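PDB 2JKS: bradyzoite surface antigen BSR4 from Toxoplasma gondii, which is a two-domain surface antigen of the bradyzoite stage, belongs to the SAG1-related superfamily and binds zinc ions, its function otherwise being undefined. Local coordinates for residues 56-61 with 134-139; 171-176 with 197-202; 224-229 with 298-303. All coordinates share one frame; numbering follows the deposited sequence.

Overall arrangement
Contact 1 lies in the first SRS domain, contacts 2 and 3 in the second, in series along the chain. Contact 1 joins antiparallel strands 53-67 and 132-141 of a mixed sheet, and its Cys138 is bonded to Cys46 of strand 41-47 in the facing sheet; its centre is about 38 Å from those of contacts 2 and 3, across the chain's centre. Contact 2 is a parallel pair, 173-175 with 197-201, while contact 3 rests a loop against strand 301-307 of a facing sheet. Contacts 2 and 3, centres about 15 Å apart, are joined by the Cys176-Cys301 disulfide and by Val303 packing on Val174 and Ile200. A disulfide-tied beta sandwich thus recurs in both domains.

Contact 1 of 3, residues 56-61 with 134-139; sequences TIPTNI and FVVGCQ
Ile57 and Gly137 form an antiparallel hydrogen-bonded pair, linked by two backbone bonds of unequal quality. Ile57 N donates to Gly137 O over 3.0 Å, from a position well above the carbonyl plane, whereas the return bond from Gly137 N to Ile57 O is weak, bent to 129° at the hydrogen. Ile57 O is also approached by the CA-H of Val136, with CA 3.1 Å from the oxygen. Within 56-61, Thr56 OG1 donates to Pro58 O across 2.7 Å and in the plane of that carbonyl; OG1 can do so because it sits between the backbone N and carbonyl carbon (chi1 55°), which turns CG2 toward Cys138 SG, 4.2 Å away. On the face that carries Ile57, its CD1 lies obliquely against Gln139 CB at 3.8 Å; the amide oxygen of Gln139 is held by Gly80 N. Beyond the cis-peptide preceding Pro58 the chain curls back, and the Ile61 side chain crosses that of Val136 at about a right angle, Ile61 CD1 3.8 Å from Val136 CB. Trp118 of the facing strand 116-121 touches Thr56, Ile61 and Cys138, and Cys138 is tied to Cys46 by a disulfide. The cis peptide coincides with the chain leaving its neighbour for a short loop, probably steadied by the Thr56 hydroxyl; backbone pairing, interrupted where Ile61 packs on Val136, resumes as strand 53-67 rejoins 132-141 through Val135 and Cys66.

Contact 2 of 3, residues 171-176 with 197-202; sequences NNVVTC and TLTINC
Val174 sits between Thr199 and Asn201 in a parallel ladder, its N donating to Thr199 O at 2.7 Å and its O accepting from Asn201 N. Thr199 N to Asn172 O and Cys176 N to Asn201 O extend the ladder on either side, all four bonds nearly straight. A fifth bond comes from a side chain: Asn172 ND2 donates to both Thr197 O, 3.1 Å away in the amide plane, and Glu190 O, so two backbone carbonyls fix the amide's rotation.

Waters add bridges: one joins Asn171 O to the hydroxyls of Thr197 and Thr199, another links Thr175 OG1 with Asn201 ND2, and a third donates to both Cys176 O and Asn201 O. Thr199 OG1 is also bonded to Thr256 OG1 and Asn201 OD1 to Ser254 OG, both on neighbouring strand 254-258.

Side-chain packing divides between the faces. Val173 and Thr199 lie side by side, Val173 CG2 4.0 Å from Thr199 CB, while Val173 CG1 approaches Asn201 ND2 to 3.4 Å. On the other face Val174 and Ile200 make an apolar pair, Ile200 CD1 4.0 Å from Val174 CB, and both pack on Val303 of the facing sheet.

Asn172 and Val173 together oppose Ala169 in a G1 beta bulge, at which the parallel pairing with 197-201 begins. Disulfides Cys176-Cys301 and Cys202-Cys275 bind this sheet to its partner, as is characteristic of the SRS beta sandwich.

Contact 3 of 3, residues 224-229 with 298-303; sequences DVNRCS and PTSCTV
A type I beta turn from Asp224 to Arg227, combined with an Asx turn, presents Val225 and Asn226 to Ser300, just before strand 301-307, and Thr302 within it. Asp224 OD1 accepts from Asn226 N, which meets it from above the carboxylate plane, and OD2 forms a salt bridge with Arg227 NH1 from well out of the guanidinium plane. Two hydrogen bonds cross the contact. Val225 N donates to Thr302 OG1 at 2.9 Å along an almost straight path (177°), and Ser300 OG donates to Asn226 OD1, the 2.5 Å separation being so short that its exact value is doubtful. Both hydroxyls lie anti to their carbonyl carbons, which places each oxygen beside its own backbone N and facing the turn. Between the two bonds, Val225 CG1 presses on Ser300 CB at 3.5 Å, a tight carbon pair, and is equally close to Cys301 O. The side chain of Cys301 leaves the backbone away from the loop and is disulfide-bonded to Cys176. The turn lies in the loop joining strands 216-218 and 230-232, where Cys228 is bonded to Cys218; Val225 also packs on Gln209 of strand 206-209 and, with Thr302, on Leu272 of strand 269-277.

Contact 1 of 3, residues 56-61 with 134-139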
ATOM      1  N   THR A  56      12.648   0.199 -23.601  1.00 39.28           N
ATOM      2  CA  THR A  56      11.651  -0.030 -22.583  1.00 37.08           C
ATOM      3  C   THR A  56      10.567   1.039 -22.590  1.00 37.27           C
ATOM      4  O   THR A  56      10.717   2.086 -23.211  1.00 36.29           O
ATOM      5  CB  THR A  56      12.276  -0.056 -21.151  1.00 36.89           C
ATOM      6  OG1 THR A  56      13.010   1.157 -20.931  1.00 35.21           O
ATOM      7  CG2 THR A  56      13.185  -1.308 -20.948  1.00 35.59           C
ATOM      8  N   ILE A  57       9.489   0.748 -21.854  1.00 36.43           N
ATOM      9  CA  ILE A  57       8.412   1.694 -21.557  1.00 37.87           C
ATOM     10  C   ILE A  57       8.212   1.649 -20.025  1.00 35.90           C
ATOM     11  O   ILE A  57       7.946   0.591 -19.465  1.00 37.07           O
ATOM     12  CB  ILE A  57       7.063   1.342 -22.274  1.00 38.09           C
ATOM     13  CG1 ILE A  57       7.194   1.507 -23.795  1.00 41.34           C
ATOM     14  CG2 ILE A  57       5.956   2.268 -21.796  1.00 38.58           C
ATOM     15  CD1 ILE A  57       7.559   0.211 -24.584  1.00 44.49           C
ATOM     16  N   PRO A  58       8.446   2.764 -19.340  1.00 35.92           N
ATOM     17  CA  PRO A  58       8.965   4.024 -19.872  1.00 36.17           C
ATOM     18  C   PRO A  58      10.396   3.847 -20.393  1.00 35.69           C
ATOM     19  O   PRO A  58      10.998   2.806 -20.191  1.00 33.92           O
ATOM     20  CB  PRO A  58       8.985   4.955 -18.647  1.00 36.09           C
ATOM     21  CG  PRO A  58       8.140   4.268 -17.623  1.00 36.88           C
ATOM     22  CD  PRO A  58       8.274   2.816 -17.880  1.00 35.13           C
ATOM     23  N   THR A  59      10.922   4.885 -21.051  1.00 36.53           N
ATOM     24  CA  THR A  59      12.206   4.820 -21.733  1.00 37.28           C
ATOM     25  C   THR A  59      13.322   4.526 -20.743  1.00 36.85           C
ATOM     26  O   THR A  59      14.270   3.818 -21.054  1.00 37.27           O
ATOM     27  CB  THR A  59      12.440   6.141 -22.567  1.00 37.57           C
ATOM     28  OG1 THR A  59      12.535   7.258 -21.686  1.00 45.02           O
ATOM     29  CG2 THR A  59      11.229   6.427 -23.395  1.00 38.18           C
ATOM     30  N   ASN A  60      13.200   5.041 -19.521  1.00 37.21           N
ATOM     31  CA  ASN A  60      14.140   4.666 -18.475  1.00 36.33           C
ATOM     32  C   ASN A  60      13.460   3.951 -17.307  1.00 35.75           C
ATOM     33  O   ASN A  60      13.002   4.598 -16.360  1.00 34.94           O
ATOM     34  CB  ASN A  60      14.895   5.895 -17.980  1.00 37.04           C
ATOM     35  CG  ASN A  60      16.052   5.531 -17.070  1.00 36.11           C
ATOM     36  OD1 ASN A  60      16.205   4.384 -16.665  1.00 38.76           O
ATOM     37  ND2 ASN A  60      16.862   6.513 -16.731  1.00 41.62           N
ATOM     38  N   ILE A  61      13.397   2.625 -17.389  1.00 36.21           N
ATOM     39  CA  ILE A  61      12.759   1.762 -16.373  1.00 35.66           C
ATOM     40  C   ILE A  61      13.468   1.868 -14.990  1.00 36.41           C
ATOM     41  O   ILE A  61      12.898   1.555 -13.924  1.00 35.47           O
ATOM     42  CB  ILE A  61      12.763   0.288 -16.901  1.00 35.37           C
ATOM     43  CG1 ILE A  61      11.769  -0.611 -16.174  1.00 34.29           C
ATOM     44  CG2 ILE A  61      14.149  -0.330 -16.853  1.00 35.26           C
ATOM     45  CD1 ILE A  61      11.459  -1.882 -16.946  1.00 36.52           C
ATOM     46  N   PHE A 134       1.214  -0.799 -11.595  1.00 27.75           N
ATOM     47  CA  PHE A 134       1.952  -0.028 -12.598  1.00 27.56           C
ATOM     48  C   PHE A 134       2.191  -0.913 -13.792  1.00 27.61           C
ATOM     49  O   PHE A 134       1.853  -2.113 -13.758  1.00 27.12           O
ATOM     50  CB  PHE A 134       3.280   0.533 -12.015  1.00 27.34           C
ATOM     51  CG  PHE A 134       4.322  -0.534 -11.657  1.00 27.47           C
ATOM     52  CD1 PHE A 134       5.150  -1.084 -12.660  1.00 26.05           C
ATOM     53  CD2 PHE A 134       4.482  -0.955 -10.334  1.00 25.28           C
ATOM     54  CE1 PHE A 134       6.084  -2.024 -12.374  1.00 25.12           C
ATOM     55  CE2 PHE A 134       5.484  -1.922 -10.007  1.00 25.63           C
ATOM     56  CZ  PHE A 134       6.280  -2.436 -11.045  1.00 22.42           C
ATOM     57  N   VAL A 135       2.759  -0.312 -14.836  1.00 27.46           N
ATOM     58  CA  VAL A 135       2.997  -0.970 -16.129  1.00 27.23           C
ATOM     59  C   VAL A 135       4.455  -0.632 -16.555  1.00 28.33           C
ATOM     60  O   VAL A 135       4.951   0.503 -16.379  1.00 28.44           O
ATOM     61  CB  VAL A 135       1.930  -0.522 -17.238  1.00 27.36           C
ATOM     62  CG1 VAL A 135       2.430  -0.783 -18.657  1.00 28.43           C
ATOM     63  CG2 VAL A 135       0.586  -1.238 -17.067  1.00 27.20           C
ATOM     64  N   VAL A 136       5.126  -1.642 -17.076  1.00 28.11           N
ATOM     65  CA  VAL A 136       6.421  -1.521 -17.745  1.00 28.28           C
ATOM     66  C   VAL A 136       6.267  -2.406 -19.000  1.00 28.82           C
ATOM     67  O   VAL A 136       5.315  -3.193 -19.123  1.00 29.10           O
ATOM     68  CB  VAL A 136       7.654  -1.960 -16.830  1.00 27.34           C
ATOM     69  CG1 VAL A 136       7.874  -1.007 -15.598  1.00 24.54           C
ATOM     70  CG2 VAL A 136       7.501  -3.452 -16.327  1.00 26.61           C
ATOM     71  N   GLY A 137       7.187  -2.274 -19.936  1.00 29.67           N
ATOM     72  CA  GLY A 137       7.071  -3.036 -21.161  1.00 31.49           C
ATOM     73  C   GLY A 137       8.363  -2.979 -21.942  1.00 32.73           C
ATOM     74  O   GLY A 137       9.284  -2.263 -21.563  1.00 33.42           O
ATOM     75  N   CYS A 138       8.438  -3.752 -23.022  1.00 33.53           N
ATOM     76  CA  CYS A 138       9.541  -3.625 -23.972  1.00 35.21           C
ATOM     77  C   CYS A 138       8.933  -3.496 -25.357  1.00 35.07           C
ATOM     78  O   CYS A 138       7.871  -4.025 -25.607  1.00 34.27           O
ATOM     79  CB  CYS A 138      10.478  -4.843 -23.895  1.00 35.19           C
ATOM     80  SG  CYS A 138      11.417  -4.832 -22.379  1.00 36.28           S
ATOM     81  N   GLN A 139       9.614  -2.775 -26.234  1.00 36.54           N
ATOM     82  CA  GLN A 139       9.194  -2.657 -27.646  1.00 37.11           C
ATOM     83  C   GLN A 139      10.427  -2.911 -28.504  1.00 37.72           C
ATOM     84  O   GLN A 139      11.529  -2.410 -28.200  1.00 36.53           O
ATOM     85  CB  GLN A 139       8.627  -1.270 -27.910  1.00 37.13           C
ATOM     86  CG  GLN A 139       7.979  -1.111 -29.286  1.00 39.96           C
ATOM     87  CD  GLN A 139       6.973   0.003 -29.302  1.00 43.71           C
ATOM     88  OE1 GLN A 139       5.761  -0.222 -29.252  1.00 45.55           O
ATOM     89  NE2 GLN A 139       7.467   1.224 -29.364  1.00 46.23           N
TER

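Contact 2 of 3, residues 171-176 with 197-202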
ATOM      1  N   ASN A 171       5.020  -0.920  21.626  1.00 33.65           N
ATOM      2  CA  ASN A 171       4.630   0.328  22.212  1.00 33.57           C
ATOM      3  C   ASN A 171       3.272   0.696  21.642  1.00 30.86           C
ATOM      4  O   ASN A 171       2.889   1.869  21.659  1.00 29.79           O
ATOM      5  CB  ASN A 171       5.670   1.429  21.926  1.00 35.95           C
ATOM      6  CG  ASN A 171       7.017   1.139  22.560  1.00 42.60           C
ATOM      7  OD1 ASN A 171       7.091   0.761  23.734  1.00 49.46           O
ATOM      8  ND2 ASN A 171       8.096   1.299  21.783  1.00 48.31           N
ATOM      9  N   ASN A 172       2.518  -0.326  21.202  1.00 28.10           N
ATOM     10  CA  ASN A 172       1.089  -0.168  20.885  1.00 27.37           C
ATOM     11  C   ASN A 172       0.840   0.881  19.790  1.00 27.35           C
ATOM     12  O   ASN A 172      -0.105   1.718  19.848  1.00 25.28           O
ATOM     13  CB  ASN A 172       0.310   0.191  22.154  1.00 28.99           C
ATOM     14  CG  ASN A 172      -0.255  -1.007  22.877  1.00 27.52           C
ATOM     15  OD1 ASN A 172      -0.119  -2.174  22.448  1.00 25.36           O
ATOM     16  ND2 ASN A 172      -0.938  -0.730  23.977  1.00 23.11           N
ATOM     17  N   VAL A 173       1.685   0.796  18.767  1.00 25.88           N
ATOM     18  CA  VAL A 173       1.577   1.649  17.588  1.00 25.87           C
ATOM     19  C   VAL A 173       0.912   0.881  16.447  1.00 26.07           C
ATOM     20  O   VAL A 173       1.415  -0.181  16.011  1.00 26.60           O
ATOM     21  CB  VAL A 173       2.964   2.204  17.170  1.00 25.77           C
ATOM     22  CG1 VAL A 173       2.870   3.052  15.889  1.00 25.72           C
ATOM     23  CG2 VAL A 173       3.590   3.028  18.326  1.00 25.95           C
ATOM     24  N   VAL A 174      -0.259   1.360  16.034  1.00 25.57           N
ATOM     25  CA  VAL A 174      -1.008   0.715  14.974  1.00 24.62           C
ATOM     26  C   VAL A 174      -0.784   1.454  13.658  1.00 25.35           C
ATOM     27  O   VAL A 174      -0.893   2.706  13.592  1.00 23.43           O
ATOM     28  CB  VAL A 174      -2.517   0.614  15.279  1.00 24.86           C
ATOM     29  CG1 VAL A 174      -3.235  -0.032  14.099  1.00 26.12           C
ATOM     30  CG2 VAL A 174      -2.699  -0.151  16.563  1.00 23.99           C
ATOM     31  N   THR A 175      -0.359   0.668  12.668  1.00 24.94           N
ATOM     32  CA  THR A 175      -0.267   1.091  11.244  1.00 26.50           C
ATOM     33  C   THR A 175      -1.439   0.546  10.455  1.00 25.54           C
ATOM     34  O   THR A 175      -1.554  -0.662  10.232  1.00 26.25           O
ATOM     35  CB  THR A 175       1.072   0.636  10.588  1.00 27.22           C
ATOM     36  OG1 THR A 175       2.158   1.112  11.393  1.00 29.05           O
ATOM     37  CG2 THR A 175       1.215   1.181   9.158  1.00 29.69           C
ATOM     38  N   CYS A 176      -2.338   1.445  10.065  1.00 23.79           N
ATOM     39  CA  CYS A 176      -3.549   1.063   9.332  1.00 24.29           C
ATOM     40  C   CYS A 176      -3.273   1.113   7.825  1.00 23.76           C
ATOM     41  O   CYS A 176      -2.567   1.992   7.345  1.00 24.76           O
ATOM     42  CB  CYS A 176      -4.739   1.999   9.660  1.00 24.94           C
ATOM     43  SG  CYS A 176      -5.574   1.636  11.237  1.00 26.82           S
ATOM     44  N   THR A 197      -0.532   3.466  26.615  1.00 27.06           N
ATOM     45  CA  THR A 197      -0.692   4.297  25.407  1.00 26.76           C
ATOM     46  C   THR A 197      -1.237   3.538  24.189  1.00 26.32           C
ATOM     47  O   THR A 197      -1.186   2.352  24.129  1.00 26.20           O
ATOM     48  CB  THR A 197       0.595   5.024  25.016  1.00 26.34           C
ATOM     49  OG1 THR A 197       1.522   4.073  24.494  1.00 29.03           O
ATOM     50  CG2 THR A 197       1.201   5.720  26.226  1.00 26.22           C
ATOM     51  N   LEU A 198      -1.780   4.288  23.238  1.00 25.62           N
ATOM     52  CA  LEU A 198      -2.250   3.747  21.990  1.00 25.43           C
ATOM     53  C   LEU A 198      -1.977   4.805  20.914  1.00 24.93           C
ATOM     54  O   LEU A 198      -2.469   5.906  21.029  1.00 24.14           O
ATOM     55  CB  LEU A 198      -3.760   3.544  22.105  1.00 24.43           C
ATOM     56  CG  LEU A 198      -4.419   3.023  20.830  1.00 24.17           C
ATOM     57  CD1 LEU A 198      -3.860   1.668  20.329  1.00 27.35           C
ATOM     58  CD2 LEU A 198      -5.992   2.994  21.040  1.00 27.25           C
ATOM     59  N   THR A 199      -1.252   4.438  19.860  1.00 25.48           N
ATOM     60  CA  THR A 199      -1.053   5.328  18.714  1.00 26.95           C
ATOM     61  C   THR A 199      -1.694   4.711  17.506  1.00 26.09           C
ATOM     62  O   THR A 199      -1.424   3.547  17.185  1.00 27.91           O
ATOM     63  CB  THR A 199       0.434   5.537  18.415  1.00 27.60           C
ATOM     64  OG1 THR A 199       1.073   6.039  19.596  1.00 26.29           O
ATOM     65  CG2 THR A 199       0.637   6.534  17.225  1.00 28.04           C
ATOM     66  N   ILE A 200      -2.491   5.514  16.820  1.00 25.78           N
ATOM     67  CA  ILE A 200      -3.085   5.122  15.564  1.00 26.44           C
ATOM     68  C   ILE A 200      -2.554   5.987  14.453  1.00 26.33           C
ATOM     69  O   ILE A 200      -2.694   7.206  14.485  1.00 25.92           O
ATOM     70  CB  ILE A 200      -4.620   5.276  15.610  1.00 27.11           C
ATOM     71  CG1 ILE A 200      -5.222   4.630  16.886  1.00 26.55           C
ATOM     72  CG2 ILE A 200      -5.284   4.741  14.304  1.00 26.67           C
ATOM     73  CD1 ILE A 200      -5.096   3.142  16.981  1.00 25.90           C
ATOM     74  N   ASN A 201      -1.885   5.342  13.501  1.00 26.49           N
ATOM     75  CA  ASN A 201      -1.412   6.027  12.301  1.00 26.22           C
ATOM     76  C   ASN A 201      -2.272   5.652  11.096  1.00 26.00           C
ATOM     77  O   ASN A 201      -2.230   4.487  10.619  1.00 23.85           O
ATOM     78  CB  ASN A 201       0.052   5.726  12.043  1.00 26.82           C
ATOM     79  CG  ASN A 201       0.963   6.216  13.169  1.00 28.76           C
ATOM     80  OD1 ASN A 201       0.771   7.315  13.728  1.00 32.26           O
ATOM     81  ND2 ASN A 201       1.923   5.387  13.542  1.00 28.13           N
ATOM     82  N   CYS A 202      -3.092   6.611  10.623  1.00 23.56           N
ATOM     83  CA  CYS A 202      -3.894   6.340   9.430  1.00 24.44           C
ATOM     84  C   CYS A 202      -3.138   6.599   8.098  1.00 25.00           C
ATOM     85  O   CYS A 202      -3.535   6.075   7.068  1.00 24.27           O
ATOM     86  CB  CYS A 202      -5.214   7.147   9.394  1.00 24.33           C
ATOM     87  SG  CYS A 202      -6.276   6.891  10.841  1.00 25.29           S
TER
HETATM   88  O   HOH W   1       1.401   4.238  21.825  1.00 31.34           O
HETATM   89  O   HOH W   2       2.836   3.739  11.886  1.00 35.22           O
HETATM   90  O   HOH W   3      -0.884   3.990   8.133  1.00 30.61           O

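Contact 3 of 3, residues 224-229 with 298-303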
ATOM      1  N   ASP A 224     -16.342  -3.529  13.958  1.00 27.69           N
ATOM      2  CA  ASP A 224     -16.145  -3.029  12.617  1.00 28.29           C
ATOM      3  C   ASP A 224     -16.227  -1.529  12.707  1.00 27.64           C
ATOM      4  O   ASP A 224     -17.284  -0.951  13.002  1.00 26.68           O
ATOM      5  CB  ASP A 224     -17.240  -3.598  11.695  1.00 28.87           C
ATOM      6  CG  ASP A 224     -17.121  -3.146  10.277  1.00 31.60           C
ATOM      7  OD1 ASP A 224     -16.199  -2.386   9.881  1.00 32.36           O
ATOM      8  OD2 ASP A 224     -17.972  -3.600   9.515  1.00 35.70           O
ATOM      9  N   VAL A 225     -15.111  -0.873  12.440  1.00 26.98           N
ATOM     10  CA  VAL A 225     -15.113   0.594  12.455  1.00 26.97           C
ATOM     11  C   VAL A 225     -16.110   1.228  11.436  1.00 28.72           C
ATOM     12  O   VAL A 225     -16.472   2.397  11.585  1.00 28.88           O
ATOM     13  CB  VAL A 225     -13.657   1.140  12.241  1.00 27.03           C
ATOM     14  CG1 VAL A 225     -13.210   1.024  10.784  1.00 24.45           C
ATOM     15  CG2 VAL A 225     -13.505   2.573  12.753  1.00 25.59           C
ATOM     16  N   ASN A 226     -16.484   0.483  10.398  1.00 29.59           N
ATOM     17  CA  ASN A 226     -17.467   0.968   9.437  1.00 30.65           C
ATOM     18  C   ASN A 226     -18.891   1.014  10.006  1.00 32.28           C
ATOM     19  O   ASN A 226     -19.753   1.723   9.441  1.00 32.40           O
ATOM     20  CB  ASN A 226     -17.484   0.125   8.162  1.00 30.47           C
ATOM     21  CG  ASN A 226     -16.270   0.294   7.301  1.00 30.52           C
ATOM     22  OD1 ASN A 226     -15.597   1.330   7.281  1.00 29.82           O
ATOM     23  ND2 ASN A 226     -16.020  -0.734   6.505  1.00 33.40           N
ATOM     24  N   ARG A 227     -19.142   0.281  11.096  1.00 32.01           N
ATOM     25  CA  ARG A 227     -20.406   0.370  11.859  1.00 33.94           C
ATOM     26  C   ARG A 227     -20.138   0.955  13.250  1.00 32.09           C
ATOM     27  O   ARG A 227     -19.986   0.226  14.260  1.00 31.86           O
ATOM     28  CB  ARG A 227     -21.100  -1.001  11.915  1.00 33.76           C
ATOM     29  CG  ARG A 227     -21.303  -1.613  10.487  1.00 39.28           C
ATOM     30  CD  ARG A 227     -22.092  -2.949  10.490  1.00 39.99           C
ATOM     31  NE  ARG A 227     -21.592  -3.858  11.527  1.00 49.86           N
ATOM     32  CZ  ARG A 227     -20.773  -4.895  11.334  1.00 53.54           C
ATOM     33  NH1 ARG A 227     -20.344  -5.210  10.106  1.00 52.79           N
ATOM     34  NH2 ARG A 227     -20.378  -5.623  12.393  1.00 52.07           N
ATOM     35  N   CYS A 228     -19.969   2.269  13.276  1.00 30.82           N
ATOM     36  CA  CYS A 228     -19.515   2.974  14.453  1.00 31.85           C
ATOM     37  C   CYS A 228     -20.661   3.697  15.187  1.00 32.40           C
ATOM     38  O   CYS A 228     -21.145   4.699  14.680  1.00 32.11           O
ATOM     39  CB  CYS A 228     -18.444   4.034  14.071  1.00 30.44           C
ATOM     40  SG  CYS A 228     -17.749   4.947  15.471  1.00 28.47           S
ATOM     41  N   SER A 229     -21.075   3.204  16.356  1.00 32.55           N
ATOM     42  CA  SER A 229     -22.016   3.946  17.207  1.00 33.75           C
ATOM     43  C   SER A 229     -21.224   4.644  18.242  1.00 32.77           C
ATOM     44  O   SER A 229     -20.622   3.975  19.060  1.00 32.59           O
ATOM     45  CB  SER A 229     -22.991   3.020  17.950  1.00 34.30           C
ATOM     46  OG  SER A 229     -23.801   2.364  17.033  1.00 40.03           O
ATOM     47  N   PRO A 298     -10.377  -0.455  -0.631  1.00 41.27           N
ATOM     48  CA  PRO A 298     -11.724  -0.812  -0.326  1.00 40.41           C
ATOM     49  C   PRO A 298     -11.961  -1.067   1.173  1.00 39.19           C
ATOM     50  O   PRO A 298     -13.096  -0.886   1.604  1.00 41.03           O
ATOM     51  CB  PRO A 298     -11.966  -2.067  -1.185  1.00 40.01           C
ATOM     52  CG  PRO A 298     -10.655  -2.690  -1.369  1.00 40.53           C
ATOM     53  CD  PRO A 298      -9.608  -1.603  -1.180  1.00 41.77           C
ATOM     54  N   THR A 299     -10.942  -1.416   1.980  1.00 35.50           N
ATOM     55  CA  THR A 299     -11.266  -1.837   3.348  1.00 31.61           C
ATOM     56  C   THR A 299     -10.919  -0.818   4.432  1.00 29.91           C
ATOM     57  O   THR A 299     -10.081   0.066   4.233  1.00 29.08           O
ATOM     58  CB  THR A 299     -10.630  -3.186   3.712  1.00 31.80           C
ATOM     59  OG1 THR A 299      -9.200  -3.036   3.736  1.00 28.36           O
ATOM     60  CG2 THR A 299     -11.090  -4.292   2.747  1.00 30.38           C
ATOM     61  N   SER A 300     -11.522  -0.981   5.608  1.00 28.25           N
ATOM     62  CA  SER A 300     -11.202  -0.125   6.763  1.00 26.61           C
ATOM     63  C   SER A 300     -10.419  -0.879   7.832  1.00 26.56           C
ATOM     64  O   SER A 300     -10.469  -2.100   7.926  1.00 25.43           O
ATOM     65  CB  SER A 300     -12.475   0.426   7.421  1.00 28.10           C
ATOM     66  OG  SER A 300     -13.208   1.136   6.456  1.00 24.67           O
ATOM     67  N   CYS A 301      -9.731  -0.108   8.653  1.00 25.90           N
ATOM     68  CA  CYS A 301      -8.886  -0.616   9.709  1.00 23.94           C
ATOM     69  C   CYS A 301      -9.573  -0.467  11.066  1.00 23.53           C
ATOM     70  O   CYS A 301      -9.779   0.657  11.548  1.00 22.81           O
ATOM     71  CB  CYS A 301      -7.592   0.173   9.667  1.00 22.46           C
ATOM     72  SG  CYS A 301      -6.324  -0.221  10.909  1.00 25.29           S
ATOM     73  N   THR A 302      -9.903  -1.611  11.696  1.00 22.25           N
ATOM     74  CA  THR A 302     -10.606  -1.576  12.961  1.00 23.31           C
ATOM     75  C   THR A 302      -9.625  -1.926  14.050  1.00 22.71           C
ATOM     76  O   THR A 302      -8.941  -2.966  13.955  1.00 22.83           O
ATOM     77  CB  THR A 302     -11.771  -2.634  12.966  1.00 23.45           C
ATOM     78  OG1 THR A 302     -12.709  -2.334  11.924  1.00 23.11           O
ATOM     79  CG2 THR A 302     -12.448  -2.737  14.318  1.00 23.88           C
ATOM     80  N   VAL A 303      -9.575  -1.096  15.096  1.00 22.48           N
ATOM     81  CA  VAL A 303      -8.685  -1.372  16.184  1.00 22.10           C
ATOM     82  C   VAL A 303      -9.565  -1.654  17.394  1.00 23.58           C
ATOM     83  O   VAL A 303     -10.226  -0.728  17.894  1.00 23.30           O
ATOM     84  CB  VAL A 303      -7.683  -0.193  16.443  1.00 22.33           C
ATOM     85  CG1 VAL A 303      -6.759  -0.543  17.607  1.00 23.19           C
ATOM     86  CG2 VAL A 303      -6.922   0.130  15.110  1.00 23.28           C
TER